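Local structure of galactokinase (Bifidobacterium longum subsp. infantis ATCC 15697 = JCM 1222 = DSM 20088, 6TEQ) at residues E384-I389 / P401-A406; Q18-F23 / E32-A37; Q282-T287 / R299-V304; T108-A113 / C147-A152; L347-D352 / E396-P401. The protein probably catalyses the ATP-dependent phosphorylation of galactose, and is caught here with a 2-deoxy-2-fluoro analogue of that sugar in its pocket. One frame throughout, in Å; residues are numbered along the deposited sequence.

Contact 1 of 5, residues E384-I389 / P401-A406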
# COMPACT_ATOMS: atom_id res chain seq x y z
N GLU A 384 19.91 15.36 -1.43
CA GLU A 384 20.93 15.55 -0.37
C GLU A 384 20.61 14.67 0.81
O GLU A 384 21.53 14.04 1.34
CB GLU A 384 20.87 16.98 0.15
CG GLU A 384 21.86 17.29 1.27
CD GLU A 384 22.29 18.74 1.15
OE1 GLU A 384 21.65 19.55 1.82
OE2 GLU A 384 23.18 19.06 0.27
N ILE A 385 19.33 14.62 1.22
CA ILE A 385 18.96 13.84 2.42
C ILE A 385 19.08 12.35 2.11
O ILE A 385 19.58 11.60 2.96
CB ILE A 385 17.57 14.25 2.91
CG1 ILE A 385 17.60 15.69 3.45
CG2 ILE A 385 17.08 13.27 3.99
CD1 ILE A 385 16.23 16.28 3.70
N ALA A 386 18.66 11.91 0.94
CA ALA A 386 18.84 10.50 0.51
C ALA A 386 20.32 10.12 0.56
O ALA A 386 20.66 9.07 1.06
CB ALA A 386 18.25 10.31 -0.85
N GLN A 387 21.21 11.00 0.12
CA GLN A 387 22.64 10.66 0.12
C GLN A 387 23.19 10.63 1.55
O GLN A 387 24.02 9.76 1.85
CB GLN A 387 23.38 11.66 -0.76
CG GLN A 387 24.85 11.27 -0.93
CD GLN A 387 24.96 9.94 -1.61
OE1 GLN A 387 24.57 9.79 -2.80
NE2 GLN A 387 25.46 8.94 -0.87
N LYS A 388 22.71 11.55 2.42
CA LYS A 388 23.06 11.47 3.85
C LYS A 388 22.62 10.13 4.44
O LYS A 388 23.36 9.54 5.24
CB LYS A 388 22.49 12.67 4.59
CG LYS A 388 23.28 13.94 4.32
CD LYS A 388 22.72 15.14 5.01
CE LYS A 388 23.64 16.33 4.87
NZ LYS A 388 22.97 17.57 5.30
N ILE A 389 21.40 9.65 4.10
CA ILE A 389 20.98 8.34 4.63
C ILE A 389 21.90 7.25 4.07
O ILE A 389 22.33 6.42 4.88
CB ILE A 389 19.52 8.10 4.27
CG1 ILE A 389 18.61 9.10 4.98
CG2 ILE A 389 19.13 6.68 4.52
CD1 ILE A 389 17.23 9.20 4.40
N PRO A 401 20.61 1.94 0.59
CA PRO A 401 19.21 2.22 0.29
C PRO A 401 19.07 2.66 -1.16
O PRO A 401 20.07 2.98 -1.84
CB PRO A 401 18.91 3.34 1.30
CG PRO A 401 20.18 4.10 1.36
CD PRO A 401 21.28 3.07 1.24
N ARG A 402 17.80 2.87 -1.55
CA ARG A 402 17.52 3.53 -2.85
C ARG A 402 16.34 4.45 -2.62
O ARG A 402 15.52 4.18 -1.73
CB ARG A 402 17.29 2.50 -3.95
CG ARG A 402 16.11 1.61 -3.69
CD ARG A 402 16.12 0.39 -4.63
NE ARG A 402 15.12 -0.53 -4.20
CZ ARG A 402 14.98 -1.73 -4.71
NH1 ARG A 402 15.69 -2.06 -5.78
NH2 ARG A 402 14.07 -2.54 -4.18
N ALA A 403 16.20 5.44 -3.45
CA ALA A 403 15.15 6.43 -3.30
C ALA A 403 14.28 6.43 -4.54
O ALA A 403 14.57 5.80 -5.53
CB ALA A 403 15.77 7.78 -3.02
N LEU A 404 13.11 7.04 -4.41
CA LEU A 404 12.15 7.12 -5.53
C LEU A 404 11.60 8.54 -5.50
O LEU A 404 11.26 9.02 -4.42
CB LEU A 404 10.95 6.18 -5.29
CG LEU A 404 11.03 4.67 -5.31
CD1 LEU A 404 11.69 4.20 -4.06
CD2 LEU A 404 9.58 4.13 -5.35
N PRO A 405 11.41 9.19 -6.67
CA PRO A 405 10.60 10.39 -6.73
C PRO A 405 9.17 10.03 -6.35
O PRO A 405 8.73 8.89 -6.59
CB PRO A 405 10.69 10.83 -8.17
CG PRO A 405 10.94 9.55 -8.92
CD PRO A 405 11.82 8.72 -7.99
N ALA A 406 8.48 10.99 -5.79
CA ALA A 406 7.12 10.72 -5.28
C ALA A 406 6.29 11.99 -5.34
O ALA A 406 6.71 13.03 -4.89
CB ALA A 406 7.16 10.10 -3.91

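Contact 2 of 5, residues Q18-F23 / E32-A37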
# COMPACT_ATOMS: atom_id res chain seq x y z
N GLN A 18 6.95 -2.38 -22.85
CA GLN A 18 7.66 -3.49 -22.20
C GLN A 18 6.71 -4.64 -21.86
O GLN A 18 7.08 -5.82 -22.02
CB GLN A 18 8.39 -2.96 -20.96
CG GLN A 18 9.60 -2.11 -21.30
CD GLN A 18 10.26 -1.50 -20.08
OE1 GLN A 18 10.44 -2.17 -19.10
NE2 GLN A 18 10.81 -0.31 -20.25
N ALA A 19 5.52 -4.33 -21.36
CA ALA A 19 4.52 -5.36 -21.01
C ALA A 19 4.06 -6.04 -22.29
O ALA A 19 3.95 -7.30 -22.30
CB ALA A 19 3.36 -4.74 -20.30
N THR A 20 3.89 -5.27 -23.36
CA THR A 20 3.42 -5.83 -24.66
C THR A 20 4.49 -6.76 -25.22
O THR A 20 4.17 -7.85 -25.61
CB THR A 20 3.03 -4.74 -25.64
OG1 THR A 20 1.99 -3.93 -25.08
CG2 THR A 20 2.54 -5.37 -26.92
N LYS A 21 5.75 -6.32 -25.24
CA LYS A 21 6.86 -7.13 -25.77
C LYS A 21 6.98 -8.43 -24.95
O LYS A 21 7.20 -9.51 -25.53
CB LYS A 21 8.14 -6.28 -25.76
CG LYS A 21 9.43 -7.02 -26.18
CD LYS A 21 10.54 -6.09 -26.50
CE LYS A 21 11.93 -6.70 -26.72
NZ LYS A 21 11.91 -8.13 -27.11
N LEU A 22 6.92 -8.38 -23.62
CA LEU A 22 7.06 -9.61 -22.82
C LEU A 22 5.90 -10.55 -23.16
O LEU A 22 6.06 -11.78 -23.22
CB LEU A 22 7.10 -9.28 -21.34
CG LEU A 22 7.20 -10.45 -20.39
CD1 LEU A 22 8.47 -11.22 -20.62
CD2 LEU A 22 7.19 -9.98 -18.95
N PHE A 23 4.73 -9.98 -23.36
CA PHE A 23 3.53 -10.79 -23.68
C PHE A 23 3.75 -11.47 -25.05
O PHE A 23 3.58 -12.70 -25.13
CB PHE A 23 2.28 -9.91 -23.73
CG PHE A 23 1.03 -10.72 -23.87
CD1 PHE A 23 0.69 -11.24 -25.13
CD2 PHE A 23 0.26 -11.01 -22.77
CE1 PHE A 23 -0.44 -12.01 -25.24
CE2 PHE A 23 -0.89 -11.77 -22.88
CZ PHE A 23 -1.23 -12.27 -24.12
N GLU A 32 -4.91 -8.41 -25.47
CA GLU A 32 -6.14 -7.61 -25.72
C GLU A 32 -5.89 -6.15 -25.35
O GLU A 32 -6.42 -5.27 -26.01
CB GLU A 32 -7.32 -8.18 -24.95
CG GLU A 32 -8.57 -7.37 -25.21
CD GLU A 32 -9.88 -8.01 -24.84
OE1 GLU A 32 -9.92 -9.28 -24.76
OE2 GLU A 32 -10.84 -7.21 -24.59
N GLY A 33 -5.07 -5.87 -24.33
CA GLY A 33 -4.68 -4.51 -23.99
C GLY A 33 -3.62 -4.56 -22.88
O GLY A 33 -3.17 -5.66 -22.50
N VAL A 34 -3.34 -3.42 -22.30
CA VAL A 34 -2.44 -3.24 -21.16
C VAL A 34 -3.17 -2.37 -20.15
O VAL A 34 -3.75 -1.33 -20.58
CB VAL A 34 -1.11 -2.64 -21.60
CG1 VAL A 34 -0.20 -2.41 -20.43
CG2 VAL A 34 -0.37 -3.48 -22.64
N TRP A 35 -3.15 -2.86 -18.90
CA TRP A 35 -3.65 -2.10 -17.77
C TRP A 35 -2.50 -1.83 -16.81
O TRP A 35 -1.45 -2.43 -16.97
CB TRP A 35 -4.83 -2.80 -17.14
CG TRP A 35 -5.99 -2.98 -18.09
CD1 TRP A 35 -7.15 -2.28 -18.04
CD2 TRP A 35 -6.15 -3.93 -19.16
NE1 TRP A 35 -8.03 -2.76 -18.97
CE2 TRP A 35 -7.46 -3.75 -19.68
CE3 TRP A 35 -5.35 -4.94 -19.71
CZ2 TRP A 35 -7.94 -4.45 -20.80
CZ3 TRP A 35 -5.85 -5.71 -20.72
CH2 TRP A 35 -7.12 -5.45 -21.29
N ALA A 36 -2.70 -0.92 -15.87
CA ALA A 36 -1.65 -0.67 -14.87
C ALA A 36 -2.26 -0.16 -13.60
O ALA A 36 -3.36 0.37 -13.62
CB ALA A 36 -0.59 0.27 -15.40
N ALA A 37 -1.59 -0.52 -12.50
CA ALA A 37 -1.99 -0.03 -11.17
C ALA A 37 -0.74 0.46 -10.48
O ALA A 37 0.34 -0.17 -10.59
CB ALA A 37 -2.70 -1.10 -10.42

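Contact 3 of 5, residues Q282-T287 / R299-V304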
# COMPACT_ATOMS: atom_id res chain seq x y z
N GLN A 282 -7.94 11.05 30.02
CA GLN A 282 -8.67 10.21 30.99
C GLN A 282 -9.39 9.10 30.20
O GLN A 282 -9.41 7.97 30.67
CB GLN A 282 -9.64 10.99 31.82
CG GLN A 282 -10.33 10.14 32.86
CD GLN A 282 -9.41 9.58 33.91
OE1 GLN A 282 -8.32 10.08 34.13
NE2 GLN A 282 -9.88 8.56 34.59
N ALA A 283 -9.96 9.39 29.03
CA ALA A 283 -10.71 8.36 28.25
C ALA A 283 -9.74 7.26 27.83
O ALA A 283 -10.03 6.06 27.95
CB ALA A 283 -11.43 8.96 27.08
N LEU A 284 -8.54 7.64 27.44
CA LEU A 284 -7.51 6.66 27.03
C LEU A 284 -7.16 5.82 28.29
O LEU A 284 -7.06 4.63 28.20
CB LEU A 284 -6.33 7.35 26.40
CG LEU A 284 -5.16 6.43 26.02
CD1 LEU A 284 -5.59 5.39 25.02
CD2 LEU A 284 -3.93 7.20 25.57
N LYS A 285 -6.83 6.49 29.39
CA LYS A 285 -6.44 5.79 30.62
C LYS A 285 -7.48 4.71 30.98
O LYS A 285 -7.10 3.62 31.32
CB LYS A 285 -6.23 6.82 31.73
CG LYS A 285 -6.07 6.27 33.14
CD LYS A 285 -4.91 5.36 33.26
CE LYS A 285 -4.70 5.06 34.72
NZ LYS A 285 -3.91 3.84 34.96
N GLU A 286 -8.74 5.05 30.90
CA GLU A 286 -9.80 4.11 31.34
C GLU A 286 -9.82 2.95 30.36
O GLU A 286 -10.14 1.82 30.78
CB GLU A 286 -11.14 4.80 31.49
CG GLU A 286 -11.14 5.78 32.67
CD GLU A 286 -12.40 6.62 32.79
OE1 GLU A 286 -13.25 6.51 31.90
OE2 GLU A 286 -12.47 7.42 33.72
N THR A 287 -9.55 3.21 29.08
CA THR A 287 -9.52 2.13 28.09
C THR A 287 -8.33 1.24 28.38
O THR A 287 -8.51 0.05 28.45
CB THR A 287 -9.41 2.69 26.68
OG1 THR A 287 -10.52 3.56 26.46
CG2 THR A 287 -9.29 1.58 25.67
N ARG A 299 -0.26 -1.37 21.83
CA ARG A 299 -0.88 -1.50 20.50
C ARG A 299 -2.14 -0.62 20.40
O ARG A 299 -2.29 0.07 19.39
CB ARG A 299 -1.24 -2.93 20.13
CG ARG A 299 -0.13 -3.95 20.26
CD ARG A 299 1.13 -3.58 19.51
NE ARG A 299 2.09 -4.65 19.48
CZ ARG A 299 3.36 -4.64 19.97
NH1 ARG A 299 3.90 -3.55 20.51
NH2 ARG A 299 4.08 -5.75 19.89
N VAL A 300 -3.02 -0.67 21.37
CA VAL A 300 -4.27 0.16 21.41
C VAL A 300 -3.95 1.64 21.45
O VAL A 300 -4.51 2.43 20.68
CB VAL A 300 -5.22 -0.27 22.53
CG1 VAL A 300 -6.41 0.72 22.74
CG2 VAL A 300 -5.74 -1.64 22.18
N ARG A 301 -2.96 2.04 22.23
CA ARG A 301 -2.57 3.47 22.27
C ARG A 301 -2.14 3.90 20.86
O ARG A 301 -2.50 4.98 20.44
CB ARG A 301 -1.54 3.70 23.36
CG ARG A 301 -1.02 5.13 23.39
CD ARG A 301 -0.32 5.42 24.69
NE ARG A 301 0.86 4.63 24.74
CZ ARG A 301 1.27 3.99 25.79
NH1 ARG A 301 0.52 4.04 26.90
NH2 ARG A 301 2.37 3.25 25.71
N HIS A 302 -1.30 3.11 20.18
CA HIS A 302 -0.89 3.45 18.81
C HIS A 302 -2.19 3.64 18.02
O HIS A 302 -2.27 4.64 17.34
CB HIS A 302 -0.03 2.36 18.18
CG HIS A 302 0.06 2.64 16.72
ND1 HIS A 302 0.81 3.64 16.25
CD2 HIS A 302 -0.58 2.08 15.68
CE1 HIS A 302 0.59 3.81 14.96
NE2 HIS A 302 -0.24 2.82 14.57
N VAL A 303 -3.13 2.66 18.02
CA VAL A 303 -4.22 2.73 17.02
C VAL A 303 -5.04 4.00 17.30
O VAL A 303 -5.44 4.72 16.37
CB VAL A 303 -5.07 1.46 17.05
CG1 VAL A 303 -6.29 1.61 16.18
CG2 VAL A 303 -4.24 0.26 16.59
N VAL A 304 -5.30 4.26 18.55
CA VAL A 304 -6.20 5.36 18.95
C VAL A 304 -5.53 6.67 18.58
O VAL A 304 -6.20 7.50 17.98
CB VAL A 304 -6.50 5.30 20.44
CG1 VAL A 304 -7.05 6.61 20.97
CG2 VAL A 304 -7.41 4.15 20.74

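Contact 4 of 5, residues T108-A113 / C147-A152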
# COMPACT_ATOMS: atom_id res chain seq x y z
N THR A 108 -3.56 -15.01 -10.22
CA THR A 108 -4.51 -16.11 -10.44
C THR A 108 -5.64 -15.94 -9.43
O THR A 108 -6.81 -16.21 -9.73
CB THR A 108 -3.82 -17.45 -10.24
OG1 THR A 108 -2.68 -17.45 -11.10
CG2 THR A 108 -4.73 -18.59 -10.57
N GLY A 109 -5.25 -15.58 -8.21
CA GLY A 109 -6.22 -15.53 -7.08
C GLY A 109 -7.27 -14.44 -7.31
O GLY A 109 -8.37 -14.55 -6.79
N VAL A 110 -6.97 -13.45 -8.11
CA VAL A 110 -7.96 -12.40 -8.47
C VAL A 110 -9.08 -12.97 -9.34
O VAL A 110 -10.26 -12.80 -8.97
CB VAL A 110 -7.30 -11.19 -9.16
CG1 VAL A 110 -8.40 -10.24 -9.59
CG2 VAL A 110 -6.27 -10.54 -8.20
N ALA A 111 -8.73 -13.74 -10.36
CA ALA A 111 -9.74 -14.43 -11.19
C ALA A 111 -10.57 -15.38 -10.30
O ALA A 111 -11.82 -15.39 -10.40
CB ALA A 111 -9.10 -15.05 -12.37
N TRP A 112 -9.90 -16.16 -9.46
CA TRP A 112 -10.55 -17.07 -8.49
C TRP A 112 -11.54 -16.29 -7.62
O TRP A 112 -12.73 -16.78 -7.36
CB TRP A 112 -9.47 -17.76 -7.69
CG TRP A 112 -9.96 -18.53 -6.52
CD1 TRP A 112 -10.40 -19.82 -6.56
CD2 TRP A 112 -9.99 -18.12 -5.14
NE1 TRP A 112 -10.76 -20.23 -5.31
CE2 TRP A 112 -10.49 -19.23 -4.42
CE3 TRP A 112 -9.65 -16.95 -4.43
CZ2 TRP A 112 -10.66 -19.20 -3.04
CZ3 TRP A 112 -9.76 -16.96 -3.06
CH2 TRP A 112 -10.32 -18.05 -2.39
N ALA A 113 -11.09 -15.17 -7.07
CA ALA A 113 -11.96 -14.37 -6.17
C ALA A 113 -13.16 -13.84 -6.94
O ALA A 113 -14.28 -13.88 -6.42
CB ALA A 113 -11.19 -13.23 -5.52
N CYS A 147 -4.41 -5.39 -8.25
CA CYS A 147 -5.35 -4.38 -8.75
C CYS A 147 -5.25 -4.20 -10.27
O CYS A 147 -6.32 -4.06 -10.92
CB CYS A 147 -5.18 -3.06 -7.98
SG CYS A 147 -5.70 -3.24 -6.26
N SER A 148 -4.04 -4.30 -10.82
CA SER A 148 -3.91 -4.19 -12.31
C SER A 148 -4.61 -5.40 -12.93
O SER A 148 -5.32 -5.23 -13.89
CB SER A 148 -2.49 -4.14 -12.77
OG SER A 148 -1.72 -5.24 -12.36
N THR A 149 -4.47 -6.57 -12.30
CA THR A 149 -5.11 -7.82 -12.84
C THR A 149 -6.63 -7.68 -12.70
O THR A 149 -7.32 -8.05 -13.63
CB THR A 149 -4.62 -9.03 -12.07
OG1 THR A 149 -3.20 -9.15 -12.11
CG2 THR A 149 -5.19 -10.31 -12.63
N ALA A 150 -7.12 -7.17 -11.58
CA ALA A 150 -8.58 -7.06 -11.32
C ALA A 150 -9.15 -6.09 -12.33
O ALA A 150 -10.20 -6.36 -12.90
CB ALA A 150 -8.84 -6.57 -9.89
N LEU A 151 -8.45 -4.99 -12.63
CA LEU A 151 -9.00 -4.02 -13.60
C LEU A 151 -9.00 -4.64 -14.99
O LEU A 151 -9.98 -4.46 -15.75
CB LEU A 151 -8.18 -2.74 -13.57
CG LEU A 151 -8.84 -1.54 -14.23
CD1 LEU A 151 -10.07 -1.04 -13.47
CD2 LEU A 151 -7.82 -0.45 -14.41
N ALA A 152 -7.92 -5.33 -15.35
CA ALA A 152 -7.80 -5.94 -16.69
C ALA A 152 -8.91 -6.99 -16.85
O ALA A 152 -9.57 -7.01 -17.91
CB ALA A 152 -6.43 -6.54 -16.88

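Contact 5 of 5, residues L347-D352 / E396-P401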
# COMPACT_ATOMS: atom_id res chain seq x y z
N LEU A 347 15.02 1.59 9.38
CA LEU A 347 13.95 2.59 9.28
C LEU A 347 14.27 3.72 10.29
O LEU A 347 14.11 4.91 9.95
CB LEU A 347 12.59 2.00 9.61
CG LEU A 347 12.05 0.96 8.64
CD1 LEU A 347 10.81 0.33 9.22
CD2 LEU A 347 11.77 1.60 7.27
N ASP A 348 14.60 3.34 11.53
CA ASP A 348 14.72 4.37 12.60
C ASP A 348 15.90 5.29 12.31
O ASP A 348 15.82 6.50 12.53
CB ASP A 348 14.83 3.73 13.97
CG ASP A 348 13.54 3.03 14.33
OD1 ASP A 348 12.51 3.37 13.72
OD2 ASP A 348 13.61 2.19 15.20
N ILE A 349 16.99 4.73 11.81
CA ILE A 349 18.20 5.54 11.50
C ILE A 349 17.95 6.42 10.26
O ILE A 349 18.26 7.62 10.31
CB ILE A 349 19.42 4.63 11.36
CG1 ILE A 349 19.81 4.04 12.71
CG2 ILE A 349 20.59 5.40 10.70
CD1 ILE A 349 20.78 2.88 12.66
N ALA A 350 17.27 5.92 9.24
CA ALA A 350 16.93 6.78 8.09
C ALA A 350 16.09 7.96 8.58
O ALA A 350 16.29 9.08 8.12
CB ALA A 350 16.22 5.98 7.03
N VAL A 351 15.06 7.66 9.38
CA VAL A 351 14.21 8.73 9.91
C VAL A 351 15.03 9.75 10.71
O VAL A 351 14.81 10.96 10.56
CB VAL A 351 13.08 8.11 10.77
CG1 VAL A 351 12.49 9.15 11.69
CG2 VAL A 351 12.05 7.54 9.86
N ASP A 352 15.93 9.27 11.59
CA ASP A 352 16.73 10.20 12.42
C ASP A 352 17.57 11.09 11.49
O ASP A 352 17.71 12.30 11.75
CB ASP A 352 17.62 9.42 13.36
CG ASP A 352 18.11 10.30 14.49
OD1 ASP A 352 17.26 10.97 15.11
OD2 ASP A 352 19.35 10.36 14.62
N GLU A 396 27.04 2.28 9.02
CA GLU A 396 26.34 1.30 9.91
C GLU A 396 26.57 -0.14 9.45
O GLU A 396 26.16 -1.05 10.14
CB GLU A 396 24.83 1.57 9.93
CG GLU A 396 24.48 2.86 10.64
CD GLU A 396 24.68 2.91 12.15
OE1 GLU A 396 24.81 1.84 12.74
OE2 GLU A 396 24.72 4.05 12.72
N GLY A 397 27.09 -0.35 8.25
CA GLY A 397 27.20 -1.69 7.64
C GLY A 397 25.91 -2.22 7.06
O GLY A 397 25.84 -3.43 6.79
N PHE A 398 24.96 -1.33 6.74
CA PHE A 398 23.66 -1.69 6.15
C PHE A 398 23.79 -1.82 4.63
O PHE A 398 24.67 -1.20 4.03
CB PHE A 398 22.59 -0.65 6.48
CG PHE A 398 22.27 -0.42 7.92
CD1 PHE A 398 22.45 -1.43 8.87
CD2 PHE A 398 21.68 0.76 8.33
CE1 PHE A 398 22.09 -1.25 10.19
CE2 PHE A 398 21.32 0.94 9.68
CZ PHE A 398 21.54 -0.06 10.60
N ASN A 399 22.91 -2.60 4.02
CA ASN A 399 22.71 -2.60 2.55
C ASN A 399 22.46 -1.16 2.12
O ASN A 399 21.79 -0.43 2.90
CB ASN A 399 21.51 -3.43 2.09
CG ASN A 399 21.52 -4.85 2.61
OD1 ASN A 399 22.59 -5.41 2.82
ND2 ASN A 399 20.32 -5.44 2.77
N ALA A 400 22.93 -0.77 0.93
CA ALA A 400 22.62 0.56 0.39
C ALA A 400 21.13 0.74 0.26
O ALA A 400 20.44 -0.14 -0.24
CB ALA A 400 23.25 0.77 -0.94
N PRO A 401 20.61 1.94 0.59
CA PRO A 401 19.21 2.22 0.29
C PRO A 401 19.07 2.66 -1.16
O PRO A 401 20.07 2.98 -1.84
CB PRO A 401 18.91 3.34 1.30
CG PRO A 401 20.18 4.10 1.36
CD PRO A 401 21.28 3.07 1.24

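Contact 1 of 5, residues E384-I389 / P401-A406
A386 and A403 meet methyl to methyl, and one helical turn further on I389 lies against the ring of P401; these two points make up the whole of the contact. The CA atoms of A386 and A403 are 6.7 Å apart and CB of A386 is 4.2 Å from CB of A403; the two methyls point toward each other at a slant and bring helix and strand close together. At the second point the touching atoms are I389 CG2 and P401 CG, also 4.2 Å apart. CG2 of I389 stands opposite the backbone N because chi1 is -66°; this turns the branch methyl to the proline, and the side chain also packs on A350 and V353 of helix 345-356. All four residues are buried, and no hydrogen bond crosses between the segments.

E384, Q387, K388 and R402 form the looser, polar side. E384 is exposed; Q387 and K388 are partly so and find partners outside the two segments: Q387 OE1 accepts from the backbone N of V4, next to strand 5-6, and K388 NZ bonds N357 OD1. R402 points away from the helix and forms a salt bridge through NE with D236. I385 and L404 also face elsewhere but are buried, I385 on L233 and A354, L404 on H62.

Strand 402-404 pairs with strand 230-236, which separates it from the parallel strand 372-378. Helix 382-396, linking those two parallel strands across the intervening one, thus forms the second split beta-alpha-beta crossover of a ferredoxin-like sheet, as in the C-terminal domains of GHMP kinases.

Contact 2 of 5, residues Q18-F23 / E32-A37
V34 takes both halves of this contact on its two methyls: CG1 lies against A19, and CG2 against T20. V34 gives up the largest area, pointing from the start of strand 33-42 at the face of helix 12-27. With chi1 at 178°, CG1 stands opposite the backbone N and CG2 opposite the carbonyl carbon, so the side chain forks across two successive helix residues.

A19 is the plain apolar partner. Its CB points to the strand and stops 4.3 Å from CG1 of V34, and the two backbones are nearest here, 7.3 Å between the CA atoms of A19 and V34.

T20 comes in slantwise from the next position, and its hydroxyl does the touching: OG1 is 3.4 Å from CG2 of V34. That oxygen is engaged within its own helix, by a hydrogen bond to the carbonyl of V16 one turn back.

Just before V34, E32 and G33 both face L68, a classic beta bulge at the edge of the pairing with strand 54-70. W35 goes to the other side of the sheet, packing on A152 and V156 of helix 141-156 and bonding D155 through NE1.

No hydrogen bond links the two segments, which meet through van der Waals contact, and the hydroxyl oxygen, smaller than a methyl, can come so near CG2 because its polar need is met by V16.

Contact 3 of 5, residues Q282-T287 / R299-V304
L284 and T287, one turn apart on helix 280-289, face R301, V304 and V300 on helix 294-318. The axes of the two segments approach to 11.0 Å, at 147° between N-to-C directions, so they run roughly antiparallel, as a helical hairpin.

The cross-helix contacts are all between carbon atoms. L284 splits its methyls: CD2 packs on the aliphatic part of R301, 4.1 Å from its CD, with the side chains nearly perpendicular, while CD1 reaches CG1 of V304 more loosely at 4.5 Å. At the other end CG2 of T287 meets CG1 of V300 at 4.2 Å. A serine in place of T287 has no CG2, which would probably leave V300 CG1 without its mate and open a gap between the helices.

Side-chain hydrogen bonds between residues of these segments stay within the first helix. T287 OG1 donates to A283 O over 3.0 Å, and the backbone N of T287 reaches the same oxygen from the opposite face of the carbonyl plane. Q282 NE2 bonds E286 OE2 along the outer side, almost straight at 173°.

R301, the one charged side chain taking part across the contact, bends at chi3 (67°) and carries its guanidinium to a salt bridge with D339.

Around the hairpin, I274 of helix 267-276 touches both T287 and V304, L262 and A258 of helix 247-262 back T287 and V300, and H302 bonds the carbonyl of the sugar-binding E46.

Contact 4 of 5, residues T108-A113 / C147-A152
No ring stands between V110 and A150, which touch directly; the indole of W112 is turned to another part of the protein, with G109 O at its edge, in plane. W112 packs against K177, E181 and M182 of helix 165-183, and its NE1 makes a weak hydrogen bond to the carbonyl of L95.

V110 carries the contact. Its CG1, opposite the backbone N at chi1 175°, comes down beside A150, 3.6 Å from CA and 3.7 Å from CB, resting on backbone as much as on side chain. The small alanine lets the helices come near: the CA atoms of V110 and A150 are 6.1 Å apart.

Helix 141-156 begins within the nucleotide-binding region of the GHMP kinases. G136, G138 and S140 to S142 bind ADP, and E179 magnesium, in other structures of this protein, though neither is bound here. Helix 105-116 packs against helix 141-156, and the V110 side chain is about 8 Å from that of E179.

T149 touches V110 beside A150. Its methyl CG2 is 4.2 Å from CB of V110, and chi1 of -57° sets that methyl opposite the backbone N while OG1 turns back to bond the carbonyl of M145 in its own helix. Both helices also touch F125 of strand 125-131, through A111 and T149; V110 packs as well on S178 of helix 165-183.

Contact 5 of 5, residues L347-D352 / E396-P401
I349 projects from a regular helical turn toward E396 and F398, which bracket the point where the opposite chain stops being helical. G397 ends helix 382-396 with a Schellman motif: its phi is positive, 78°, favouring glycine, and two bonds run back into the last turn. F398 then takes up an extended conformation. The backbones stay well apart, 9.3 Å between the nearest CA atoms, those of I349 and E396, so side chains must bridge the distance.

The bridge is CD1 of I349, carried out on an extended arm. It meets the F398 ring at the edge, close to the ring plane, 3.6 Å from CE2 and 3.7 Å from CZ. The same methyl touches the carboxylate of E396, 3.9 Å from its CD and almost equally far from the two oxygens.

E396 also packs on the ring itself, with CB 3.5 Å above the plane of F398 and over its centre. A bend at chi2 (-70°) then brings the carboxylate round to I349, and OE2 forms a salt bridge with R392 NE one turn earlier.

Helix 345-356 flanks the F398 ring again through P345 and E346, and F393 of helix 382-396 meets it edge-to-face. A350 packs on I373 of strand 372-378, and the contact lies between the early part of helix 345-356 and the C-terminal end of helix 382-396, two helices that pack on the same sheet.

Overall arrangement
Contacts 1, 2 and 4 are buried, contact 3 is partly so, and contact 5 lies at the surface. The buried ones rest mainly on alanine, valine, isoleucine and proline; contact 3 uses the aliphatic stem of an arginine, contact 5 a glutamate carboxylate and a phenylalanine ring edge. Threonine hydroxyls are satisfied inside their own helices in contacts 2, 3 and 4. Contacts 1 and 5 share P401 and helix 382-396, and touch where I389 CD1 is 3.8 Å from A350 O. Contacts 2 and 4 lie on the two sides of strand 33-42, W35 and A37 packing against helix 141-156. Contact 3 stands apart in an all-helical region, its centre about 47 Å from that of contact 2.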